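Long-range contacts in Ras-related protein Rab-7L1 (Homo sapiens, PDB 6HH2), which binds GDP and GTP as a small Rab GTPase that regulates vesicle trafficking and recruits the kinase LRRK2 to the Golgi, stimulating its activity: residues 7-12 with 56-61; 30-35 with 49-54; 63-68 with 78-83. The protein carries 4 engineered substitutions. All coordinates share one frame; numbering follows the deposited sequence. Where two conformers were deposited one is given.

Interaction 1. Residues 7-12 with 56-61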
loop_
_atom_site.group_PDB
_atom_site.type_symbol
_atom_site.label_atom_id
_atom_site.label_comp_id
_atom_site.label_asym_id
_atom_site.label_seq_id
_atom_site.Cartn_x
_atom_site.Cartn_y
_atom_site.Cartn_z
ATOM N N ARG A 7 16.860 -18.303 -0.991
ATOM C CA ARG A 7 15.807 -18.044 -0.044
ATOM C C ARG A 7 14.812 -17.113 -0.678
ATOM O O ARG A 7 15.180 -16.246 -1.400
ATOM C CB ARG A 7 16.354 -17.398 1.233
ATOM C CG ARG A 7 16.173 -18.191 2.500
ATOM C CD ARG A 7 17.196 -17.853 3.600
ATOM N NE ARG A 7 18.310 -18.819 3.690
ATOM C CZ ARG A 7 19.406 -18.685 4.455
ATOM N NH1 ARG A 7 19.586 -17.628 5.229
ATOM N NH2 ARG A 7 20.341 -19.619 4.435
ATOM N N ASP A 8 13.549 -17.343 -0.426
ATOM C CA ASP A 8 12.514 -16.456 -0.923
ATOM C C ASP A 8 11.838 -15.798 0.273
ATOM O O ASP A 8 11.525 -16.466 1.266
ATOM C CB ASP A 8 11.477 -17.221 -1.749
ATOM C CG ASP A 8 12.043 -17.792 -3.053
ATOM O OD1 ASP A 8 13.288 -17.868 -3.206
ATOM O OD2 ASP A 8 11.221 -18.175 -3.924
ATOM N N HIS A 9 11.669 -14.498 0.200
ATOM C CA HIS A 9 10.947 -13.730 1.204
ATOM C C HIS A 9 9.664 -13.274 0.547
ATOM O O HIS A 9 9.706 -12.450 -0.360
ATOM C CB HIS A 9 11.761 -12.504 1.632
ATOM C CG HIS A 9 13.135 -12.853 2.146
ATOM N ND1 HIS A 9 13.367 -13.151 3.470
ATOM C CD2 HIS A 9 14.333 -12.973 1.519
ATOM C CE1 HIS A 9 14.647 -13.443 3.641
ATOM N NE2 HIS A 9 15.254 -13.366 2.468
ATOM N N LEU A 10 8.526 -13.773 1.022
ATOM C CA LEU A 10 7.237 -13.476 0.421
ATOM C C LEU A 10 6.474 -12.523 1.326
ATOM O O LEU A 10 6.311 -12.801 2.529
ATOM C CB LEU A 10 6.447 -14.777 0.264
ATOM C CG LEU A 10 5.023 -14.587 -0.246
ATOM C CD1 LEU A 10 4.944 -14.054 -1.691
ATOM C CD2 LEU A 10 4.312 -15.937 -0.138
ATOM N N PHE A 11 6.024 -11.394 0.760
ATOM C CA PHE A 11 5.277 -10.382 1.503
ATOM C C PHE A 11 3.961 -10.070 0.800
ATOM O O PHE A 11 3.956 -9.690 -0.370
ATOM C CB PHE A 11 6.083 -9.078 1.676
ATOM C CG PHE A 11 7.385 -9.272 2.403
ATOM C CD1 PHE A 11 7.418 -9.749 3.724
ATOM C CD2 PHE A 11 8.577 -9.021 1.735
ATOM C CE1 PHE A 11 8.650 -9.892 4.374
ATOM C CE2 PHE A 11 9.799 -9.184 2.403
ATOM C CZ PHE A 11 9.810 -9.651 3.697
ATOM N N LYS A 12 2.859 -10.158 1.533
ATOM C CA LYS A 12 1.545 -9.743 1.035
ATOM C C LYS A 12 1.309 -8.314 1.487
ATOM O O LYS A 12 1.379 -8.006 2.692
ATOM C CB LYS A 12 0.494 -10.706 1.607
ATOM C CG LYS A 12 -0.971 -10.223 1.448
ATOM C CD LYS A 12 -1.959 -11.329 1.780
ATOM C CE LYS A 12 -3.377 -10.710 1.633
ATOM N NZ LYS A 12 -4.419 -11.766 1.915
ATOM N N ASP A 56 22.742 -12.255 -3.626
ATOM C CA ASP A 56 23.104 -13.341 -4.530
ATOM C C ASP A 56 22.277 -14.615 -4.318
ATOM O O ASP A 56 22.133 -15.398 -5.263
ATOM C CB ASP A 56 24.619 -13.633 -4.569
ATOM C CG ASP A 56 25.207 -13.943 -3.218
ATOM O OD1 ASP A 56 24.482 -13.900 -2.213
ATOM O OD2 ASP A 56 26.432 -14.234 -3.174
ATOM N N TYR A 57 21.681 -14.833 -3.137
ATOM C CA TYR A 57 20.962 -16.086 -2.927
ATOM C C TYR A 57 19.521 -15.895 -2.478
ATOM O O TYR A 57 18.848 -16.891 -2.182
ATOM C CB TYR A 57 21.701 -17.030 -1.957
ATOM C CG TYR A 57 21.556 -16.574 -0.528
ATOM C CD1 TYR A 57 22.254 -15.458 -0.073
ATOM C CD2 TYR A 57 20.691 -17.221 0.362
ATOM C CE1 TYR A 57 22.112 -15.005 1.218
ATOM C CE2 TYR A 57 20.547 -16.771 1.671
ATOM C CZ TYR A 57 21.268 -15.656 2.086
ATOM O OH TYR A 57 21.152 -15.155 3.365
ATOM N N GLU A 58 19.026 -14.655 -2.439
ATOM C CA GLU A 58 17.683 -14.374 -1.944
ATOM C C GLU A 58 16.893 -13.545 -2.941
ATOM O O GLU A 58 17.420 -12.603 -3.535
ATOM C CB GLU A 58 17.721 -13.499 -0.706
ATOM C CG GLU A 58 18.537 -14.106 0.439
ATOM C CD GLU A 58 18.790 -13.063 1.503
ATOM O OE1 GLU A 58 19.727 -12.236 1.370
ATOM O OE2 GLU A 58 18.010 -13.014 2.454
ATOM N N ILE A 59 15.603 -13.840 -3.049
ATOM C CA ILE A 59 14.706 -12.943 -3.750
ATOM C C ILE A 59 13.623 -12.480 -2.772
ATOM O O ILE A 59 13.369 -13.110 -1.733
ATOM C CB ILE A 59 14.086 -13.597 -4.996
ATOM C CG1 ILE A 59 13.275 -14.819 -4.595
ATOM C CG2 ILE A 59 15.149 -13.931 -6.068
ATOM C CD1 ILE A 59 12.278 -15.230 -5.674
ATOM N N VAL A 60 13.014 -11.340 -3.099
ATOM C CA VAL A 60 11.820 -10.805 -2.434
ATOM C C VAL A 60 10.675 -10.877 -3.428
ATOM O O VAL A 60 10.819 -10.443 -4.579
ATOM C CB VAL A 60 12.049 -9.343 -2.029
ATOM C CG1 VAL A 60 10.718 -8.682 -1.635
ATOM C CG2 VAL A 60 13.054 -9.285 -0.858
ATOM N N ARG A 61 9.556 -11.448 -3.001
ATOM C CA ARG A 61 8.371 -11.579 -3.845
ATOM C C ARG A 61 7.243 -10.827 -3.142
ATOM O O ARG A 61 6.964 -11.082 -1.959
ATOM C CB ARG A 61 8.029 -13.058 -4.031
ATOM C CG ARG A 61 6.736 -13.315 -4.799
ATOM C CD ARG A 61 6.503 -14.817 -5.084
ATOM N NE ARG A 61 7.445 -15.310 -6.082
ATOM C CZ ARG A 61 8.498 -16.080 -5.823
ATOM N NH1 ARG A 61 8.752 -16.480 -4.583
ATOM N NH2 ARG A 61 9.287 -16.470 -6.819
#

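Interaction 2. Residues 30-35 with 49-54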
loop_
_atom_site.group_PDB
_atom_site.type_symbol
_atom_site.label_atom_id
_atom_site.label_comp_id
_atom_site.label_asym_id
_atom_site.label_seq_id
_atom_site.Cartn_x
_atom_site.Cartn_y
_atom_site.Cartn_z
ATOM N N TYR A 30 3.619 -0.556 -10.469
ATOM C CA TYR A 30 4.652 -1.141 -9.605
ATOM C C TYR A 30 4.764 -2.668 -9.696
ATOM O O TYR A 30 5.854 -3.224 -9.443
ATOM C CB TYR A 30 4.406 -0.721 -8.149
ATOM C CG TYR A 30 5.595 -1.047 -7.308
ATOM C CD1 TYR A 30 6.770 -0.290 -7.426
ATOM C CD2 TYR A 30 5.575 -2.108 -6.412
ATOM C CE1 TYR A 30 7.922 -0.633 -6.688
ATOM C CE2 TYR A 30 6.702 -2.447 -5.666
ATOM C CZ TYR A 30 7.853 -1.685 -5.805
ATOM O OH TYR A 30 8.987 -2.003 -5.108
ATOM N N SER A 31 3.714 -3.367 -10.111
ATOM C CA SER A 31 3.813 -4.814 -10.280
ATOM C C SER A 31 4.645 -5.127 -11.514
ATOM O O SER A 31 5.092 -4.239 -12.242
ATOM C CB SER A 31 2.420 -5.419 -10.454
ATOM O OG SER A 31 1.920 -5.079 -11.754
ATOM N N GLN A 32 4.868 -6.416 -11.772
ATOM C CA GLN A 32 5.590 -6.755 -13.001
ATOM C C GLN A 32 4.719 -6.834 -14.228
ATOM O O GLN A 32 5.230 -7.217 -15.291
ATOM C CB GLN A 32 6.272 -8.121 -12.829
ATOM C CG GLN A 32 5.311 -9.333 -12.838
ATOM C CD GLN A 32 6.125 -10.649 -12.946
ATOM O OE1 GLN A 32 6.926 -10.964 -12.047
ATOM N NE2 GLN A 32 5.944 -11.386 -14.045
ATOM N N ASP A 33 3.454 -6.446 -14.135
ATOM C CA ASP A 33 2.507 -6.761 -15.208
ATOM C C ASP A 33 2.814 -6.040 -16.510
ATOM O O ASP A 33 2.482 -6.559 -17.595
ATOM C CB ASP A 33 1.077 -6.473 -14.724
ATOM C CG ASP A 33 0.612 -7.489 -13.711
ATOM O OD1 ASP A 33 1.402 -8.417 -13.399
ATOM O OD2 ASP A 33 -0.536 -7.356 -13.222
ATOM N N SER A 34 3.511 -4.872 -16.452
ATOM C CA SER A 34 3.875 -4.260 -17.734
ATOM C C SER A 34 5.090 -4.927 -18.391
ATOM O O SER A 34 5.441 -4.580 -19.533
ATOM C CB SER A 34 4.140 -2.767 -17.539
ATOM O OG SER A 34 5.239 -2.543 -16.684
ATOM N N PHE A 35 5.717 -5.888 -17.705
ATOM C CA PHE A 35 6.829 -6.658 -18.248
ATOM C C PHE A 35 6.434 -8.057 -18.709
ATOM O O PHE A 35 6.880 -8.486 -19.766
ATOM C CB PHE A 35 7.963 -6.767 -17.208
ATOM C CG PHE A 35 8.445 -5.422 -16.715
ATOM C CD1 PHE A 35 9.074 -4.544 -17.561
ATOM C CD2 PHE A 35 8.185 -5.051 -15.396
ATOM C CE1 PHE A 35 9.513 -3.289 -17.068
ATOM C CE2 PHE A 35 8.627 -3.762 -14.920
ATOM C CZ PHE A 35 9.242 -2.917 -15.778
ATOM N N LEU A 49 1.968 -9.671 -8.864
ATOM C CA LEU A 49 3.277 -9.953 -8.288
ATOM C C LEU A 49 4.314 -8.908 -8.694
ATOM O O LEU A 49 4.263 -8.312 -9.781
ATOM C CB LEU A 49 3.765 -11.268 -8.859
ATOM C CG LEU A 49 3.849 -12.536 -7.989
ATOM C CD1 LEU A 49 3.166 -12.549 -6.657
ATOM C CD2 LEU A 49 3.661 -13.806 -8.794
ATOM N N LYS A 50 5.313 -8.737 -7.828
ATOM C CA LYS A 50 6.583 -8.108 -8.193
ATOM C C LYS A 50 7.685 -8.960 -7.591
ATOM O O LYS A 50 7.585 -9.386 -6.436
ATOM C CB LYS A 50 6.695 -6.685 -7.699
ATOM C CG LYS A 50 7.939 -5.953 -8.330
ATOM C CD LYS A 50 8.069 -4.681 -7.606
ATOM C CE LYS A 50 9.055 -3.758 -8.333
ATOM N NZ LYS A 50 8.565 -3.450 -9.732
ATOM N N VAL A 51 8.746 -9.226 -8.354
ATOM C CA VAL A 51 9.807 -10.081 -7.852
ATOM C C VAL A 51 11.116 -9.318 -8.018
ATOM O O VAL A 51 11.376 -8.763 -9.086
ATOM C CB VAL A 51 9.886 -11.418 -8.599
ATOM C CG1 VAL A 51 10.924 -12.352 -7.959
ATOM C CG2 VAL A 51 8.502 -12.102 -8.635
ATOM N N LEU A 52 11.941 -9.289 -6.980
ATOM C CA LEU A 52 13.189 -8.535 -6.985
ATOM C C LEU A 52 14.294 -9.428 -6.455
ATOM O O LEU A 52 14.123 -10.099 -5.427
ATOM C CB LEU A 52 13.090 -7.302 -6.051
ATOM C CG LEU A 52 12.101 -6.227 -6.498
ATOM C CD1 LEU A 52 11.874 -5.249 -5.358
ATOM C CD2 LEU A 52 12.652 -5.526 -7.755
ATOM N N GLN A 53 15.450 -9.401 -7.109
ATOM C CA GLN A 53 16.625 -9.991 -6.484
ATOM C C GLN A 53 16.967 -9.150 -5.271
ATOM O O GLN A 53 16.956 -7.913 -5.334
ATOM C CB GLN A 53 17.825 -10.015 -7.452
ATOM C CG GLN A 53 18.946 -11.004 -6.987
ATOM C CD GLN A 53 18.536 -12.418 -7.249
ATOM O OE1 GLN A 53 17.803 -12.681 -8.208
ATOM N NE2 GLN A 53 18.989 -13.353 -6.407
ATOM N N TRP A 54 17.255 -9.817 -4.153
ATOM C CA TRP A 54 17.644 -9.121 -2.928
ATOM C C TRP A 54 19.128 -9.262 -2.639
ATOM O O TRP A 54 19.771 -8.301 -2.240
ATOM C CB TRP A 54 16.834 -9.663 -1.732
ATOM C CG TRP A 54 17.088 -8.883 -0.453
ATOM C CD1 TRP A 54 17.771 -9.304 0.677
ATOM C CD2 TRP A 54 16.671 -7.553 -0.195
ATOM N NE1 TRP A 54 17.784 -8.292 1.607
ATOM C CE2 TRP A 54 17.102 -7.218 1.098
ATOM C CE3 TRP A 54 15.951 -6.621 -0.929
ATOM C CZ2 TRP A 54 16.846 -5.960 1.655
ATOM C CZ3 TRP A 54 15.696 -5.378 -0.369
ATOM C CH2 TRP A 54 16.130 -5.075 0.901
#

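Interaction 3. Residues 63-68 with 78-83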
loop_
_atom_site.group_PDB
_atom_site.type_symbol
_atom_site.label_atom_id
_atom_site.label_comp_id
_atom_site.label_asym_id
_atom_site.label_seq_id
_atom_site.Cartn_x
_atom_site.Cartn_y
_atom_site.Cartn_z
ATOM N N GLN A 63 3.205 -9.810 -3.169
ATOM C CA GLN A 63 1.823 -9.888 -3.648
ATOM C C GLN A 63 1.162 -8.556 -3.355
ATOM O O GLN A 63 1.064 -8.139 -2.188
ATOM C CB GLN A 63 1.052 -10.986 -2.916
ATOM C CG GLN A 63 1.609 -12.378 -3.108
ATOM C CD GLN A 63 0.790 -13.427 -2.380
ATOM O OE1 GLN A 63 -0.128 -13.067 -1.616
ATOM N NE2 GLN A 63 1.100 -14.699 -2.583
ATOM N N LEU A 64 0.740 -7.863 -4.396
ATOM C CA LEU A 64 0.094 -6.568 -4.255
ATOM C C LEU A 64 -1.431 -6.791 -4.360
ATOM O O LEU A 64 -1.951 -7.136 -5.428
ATOM C CB LEU A 64 0.567 -5.622 -5.360
ATOM C CG LEU A 64 2.082 -5.400 -5.356
ATOM C CD1 LEU A 64 2.510 -4.771 -6.691
ATOM C CD2 LEU A 64 2.449 -4.522 -4.122
ATOM N N TRP A 65 -2.149 -6.582 -3.242
ATOM C CA TRP A 65 -3.576 -6.900 -3.149
ATOM C C TRP A 65 -4.360 -5.593 -3.199
ATOM O O TRP A 65 -4.323 -4.815 -2.258
ATOM C CB TRP A 65 -3.863 -7.645 -1.850
ATOM C CG TRP A 65 -3.484 -9.071 -1.848
ATOM C CD1 TRP A 65 -2.182 -9.599 -1.898
ATOM C CD2 TRP A 65 -4.367 -10.167 -1.767
ATOM N NE1 TRP A 65 -2.244 -10.979 -1.815
ATOM C CE2 TRP A 65 -3.571 -11.359 -1.748
ATOM C CE3 TRP A 65 -5.759 -10.266 -1.658
ATOM C CZ2 TRP A 65 -4.134 -12.635 -1.674
ATOM C CZ3 TRP A 65 -6.324 -11.536 -1.570
ATOM C CH2 TRP A 65 -5.508 -12.715 -1.576
ATOM N N ASP A 66 -5.087 -5.351 -4.293
ATOM C CA ASP A 66 -5.911 -4.130 -4.433
ATOM C C ASP A 66 -7.318 -4.421 -3.886
ATOM O O ASP A 66 -7.993 -5.358 -4.337
ATOM C CB ASP A 66 -5.965 -3.862 -5.943
ATOM C CG ASP A 66 -6.729 -2.628 -6.365
ATOM O OD1 ASP A 66 -7.476 -2.002 -5.610
ATOM O OD2 ASP A 66 -6.555 -2.333 -7.573
ATOM N N ILE A 67 -7.774 -3.610 -2.911
ATOM C CA ILE A 67 -9.086 -3.881 -2.312
ATOM C C ILE A 67 -10.212 -3.751 -3.326
ATOM O O ILE A 67 -11.286 -4.336 -3.128
ATOM C CB ILE A 67 -9.308 -3.024 -1.048
ATOM C CG1 ILE A 67 -10.605 -3.416 -0.333
ATOM C CG2 ILE A 67 -9.303 -1.539 -1.368
ATOM C CD1 ILE A 67 -10.481 -3.227 1.125
ATOM N N ALA A 68 -9.995 -2.989 -4.403
ATOM C CA ALA A 68 -10.823 -3.055 -5.628
ATOM C C ALA A 68 -12.319 -3.026 -5.378
ATOM O O ALA A 68 -12.833 -2.030 -4.857
ATOM C CB ALA A 68 -10.358 -4.215 -6.495
ATOM N N ARG A 78 -11.910 -10.719 5.437
ATOM C CA ARG A 78 -10.876 -11.654 5.917
ATOM C C ARG A 78 -10.033 -12.257 4.802
ATOM O O ARG A 78 -8.807 -12.323 4.931
ATOM C CB ARG A 78 -11.477 -12.730 6.791
ATOM C CG ARG A 78 -10.430 -13.697 7.358
ATOM C CD ARG A 78 -11.074 -14.650 8.338
ATOM N NE ARG A 78 -11.737 -13.930 9.427
ATOM C CZ ARG A 78 -13.061 -13.766 9.513
ATOM N NH1 ARG A 78 -13.881 -14.290 8.579
ATOM N NH2 ARG A 78 -13.584 -13.088 10.545
ATOM N N LEU A 79 -10.626 -12.738 3.702
ATOM C CA LEU A 79 -9.774 -13.285 2.634
ATOM C C LEU A 79 -8.813 -12.221 2.096
ATOM O O LEU A 79 -7.655 -12.514 1.754
ATOM C CB LEU A 79 -10.640 -13.848 1.503
ATOM C CG LEU A 79 -11.391 -15.110 1.859
ATOM C CD1 LEU A 79 -12.186 -15.605 0.616
ATOM C CD2 LEU A 79 -10.406 -16.189 2.338
ATOM N N TYR A 80 -9.261 -10.963 2.028
ATOM C CA TYR A 80 -8.399 -9.887 1.583
ATOM C C TYR A 80 -7.255 -9.629 2.568
ATOM O O TYR A 80 -6.081 -9.560 2.159
ATOM C CB TYR A 80 -9.266 -8.629 1.376
ATOM C CG TYR A 80 -8.409 -7.476 0.957
ATOM C CD1 TYR A 80 -7.975 -7.317 -0.361
ATOM C CD2 TYR A 80 -7.994 -6.523 1.908
ATOM C CE1 TYR A 80 -7.169 -6.260 -0.734
ATOM C CE2 TYR A 80 -7.178 -5.475 1.565
ATOM C CZ TYR A 80 -6.780 -5.333 0.234
ATOM O OH TYR A 80 -5.971 -4.280 -0.073
ATOM N N TYR A 81 -7.571 -9.393 3.863
ATOM C CA TYR A 81 -6.488 -8.893 4.738
ATOM C C TYR A 81 -5.614 -9.998 5.324
ATOM O O TYR A 81 -4.495 -9.696 5.753
ATOM C CB TYR A 81 -7.039 -7.983 5.881
ATOM C CG TYR A 81 -7.944 -8.650 6.911
ATOM C CD1 TYR A 81 -7.467 -9.604 7.818
ATOM C CD2 TYR A 81 -9.324 -8.363 6.956
ATOM C CE1 TYR A 81 -8.309 -10.235 8.733
ATOM C CE2 TYR A 81 -10.135 -8.943 7.891
ATOM C CZ TYR A 81 -9.674 -9.922 8.772
ATOM O OH TYR A 81 -10.488 -10.540 9.687
ATOM N N ARG A 82 -6.030 -11.255 5.321
ATOM C CA ARG A 82 -5.359 -12.266 6.130
ATOM C C ARG A 82 -3.907 -12.422 5.696
ATOM O O ARG A 82 -3.572 -12.359 4.511
ATOM C CB ARG A 82 -6.092 -13.612 6.075
ATOM C CG ARG A 82 -6.177 -14.253 4.699
ATOM C CD ARG A 82 -6.950 -15.601 4.811
ATOM N NE ARG A 82 -6.868 -16.326 3.548
ATOM C CZ ARG A 82 -7.343 -17.555 3.369
ATOM N NH1 ARG A 82 -7.906 -18.199 4.376
ATOM N NH2 ARG A 82 -7.226 -18.124 2.166
ATOM N N ASP A 83 -3.033 -12.525 6.702
ATOM C CA ASP A 83 -1.607 -12.844 6.514
ATOM C C ASP A 83 -0.804 -11.731 5.846
ATOM O O ASP A 83 0.301 -11.971 5.352
ATOM C CB ASP A 83 -1.425 -14.169 5.764
ATOM C CG ASP A 83 -2.133 -15.318 6.446
ATOM O OD1 ASP A 83 -1.900 -15.510 7.657
ATOM O OD2 ASP A 83 -2.970 -16.011 5.799
#

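Interaction 1. Residues 7-12 with 56-61
Two parallel strands pair edge to edge where residues 7-12, the start of strand 8-17, run beside residues 58-61 near the rim of the central sheet. Their axes diverge by only 12°. Backbone bonds alternate in direction: Ile59 N gives to Arg7 O (2.9 Å), His9 N to Ile59 O (2.9 Å), Arg61 N to His9 O (2.8 Å) and Phe11 N to Arg61 O (2.9 Å), while Arg7 N reaches Tyr57 O. This pairing of the first and third strands belongs to the 2-3-1-4-5-6 sheet order of the Ras-like G domain. The side chains divide between the two sheet faces. On one, Asp8 OD2 takes a straight hydrogen bond from Arg61 NH1 (3.1 Å, 177°), a salt bridge lying in the guanidinium plane but above that of the carboxylate; Ile59 CG1 packs against Asp8 OD1, and Leu10 CD1 rests on Arg61 CG (3.7 Å). On the other, His9 NE2 donates to Glu58 OE2 (2.8 Å), whose companion OE1 is held by Ser55 OG. Phe11 meets Val60 CG1 at its ring edge, and helix 165-178 packs on both through Met177. Ahead of the strands, the poorly ordered Arg7 guanidinium has Tyr57 CE2 over one face, the planes nearly perpendicular.

Interaction 2. Residues 30-35 with 49-54
Polar bonds join the turn at residues 30-35 to strand 49-54 at two points. Gln32 N gives a nearly straight hydrogen bond to Leu49 O (2.8 Å, 168°), and Lys50 NZ donates to Tyr30 O (2.7 Å) within the carbonyl plane, gripping the last carbonyl of the helix that ends there. Aromatic contacts come from the same lysine. Its chain runs extended to CE and then bends at chi4 (61°), which brings NZ back above the Tyr30 ring in a cation-pi contact, 4.2 Å from the ring centroid and only 10° off the normal. CE adds a CH-pi contact at 3.8 Å from the centroid, and CD touches CE2 of the tyrosine at 3.3 Å. Within the turn, Ser31 OG accepts from Asp33 N (3.1 Å), an ST turn, and is also bonded to Val27 O. Asp33 OD2 forms a salt bridge with Lys40 NZ and OD1 a hydrogen bond with Tyr39 OH, both residues of the GTP site. The contact thus fastens the start of the first switch loop, just after helix 23-30, to strand 48-55, one of the two outermost strands, with Tyr30 wedged between strand 58-66 and Met169 and Ile173 of helix 165-178.

Interaction 3. Residues 63-68 with 78-83
Tyr80, on the short helix 78-81, is driven into the end of strand 58-66, and its ring makes the tightly packed half of this contact. CG lies anti to the backbone N (chi1 178°), so the ring reaches across to the strand; the hydroxyl donates to Trp65 O (2.8 Å) from 44° above the carbonyl plane, with Val15 O as a weak second partner. Ile67 lies athwart the phenol ring. Its CB makes an off-centre CH-pi contact 4.1 Å from the ring centroid, CD1 lies over that ring face toward the rim, and Ile67 CA comes within 3.4 Å of Tyr80 CE1. On the strand side, Trp65 CB packs against CE1 of the tyrosine (3.8 Å). Trp65, Tyr80 and Phe47, whose ring meets that of Trp65, correspond to the hydrophobic triad of Rab proteins, which links switch I, the interswitch strands and switch II. The indole is the looser half. It runs antiparallel to the phenol, and its rim lies against the helix backbone, CZ3 3.7 Å from Leu79 O and CE3 near Tyr80 O. Trp65 NE1 turns back along its own strand to Gln63 OE1 (3.0 Å, 169°), which helps fix the ring's rotation, and Lys12 adds a cation-pi contact. That lysine also bonds to Tyr80 O and Arg82 O, where it probably offsets the partial negative charge of the helix's last carbonyls. Asp66, pointing away from the helix, opens the Asp-X-X-Gly motif of small GTPases: OD1 accepts from Ala68 N in an Asx turn, while OD2 bonds to Thr24 OG1 of the probable P-loop; the nearest side-chain atom of Asp66 is about 4 Å from the magnesium ion.

How the interactions relate
Strand 58-66 is the common element. Near its start it serves interaction 1, where Val60 N bonds to Leu52 O (2.9 Å) of the strand in interaction 2; the centres of the two lie about 12 Å apart. Its later residues serve interaction 3, whose centre is about 19 Å from that of interaction 1. These two are joined through Phe11 and Lys12 at the end of residues 7-12, with Phe11 O meeting Gln63 N (2.9 Å). Interactions 2 and 3, centres about 17 Å apart, touch through Leu64 CD1, which packs on Ser31 CA (3.8 Å) and Tyr30. In interaction 3 the Asp66 side chain lies about 5 Å from the bound GDP. In interaction 2 the side chain of Tyr30 is about 12 Å from the bound GDP.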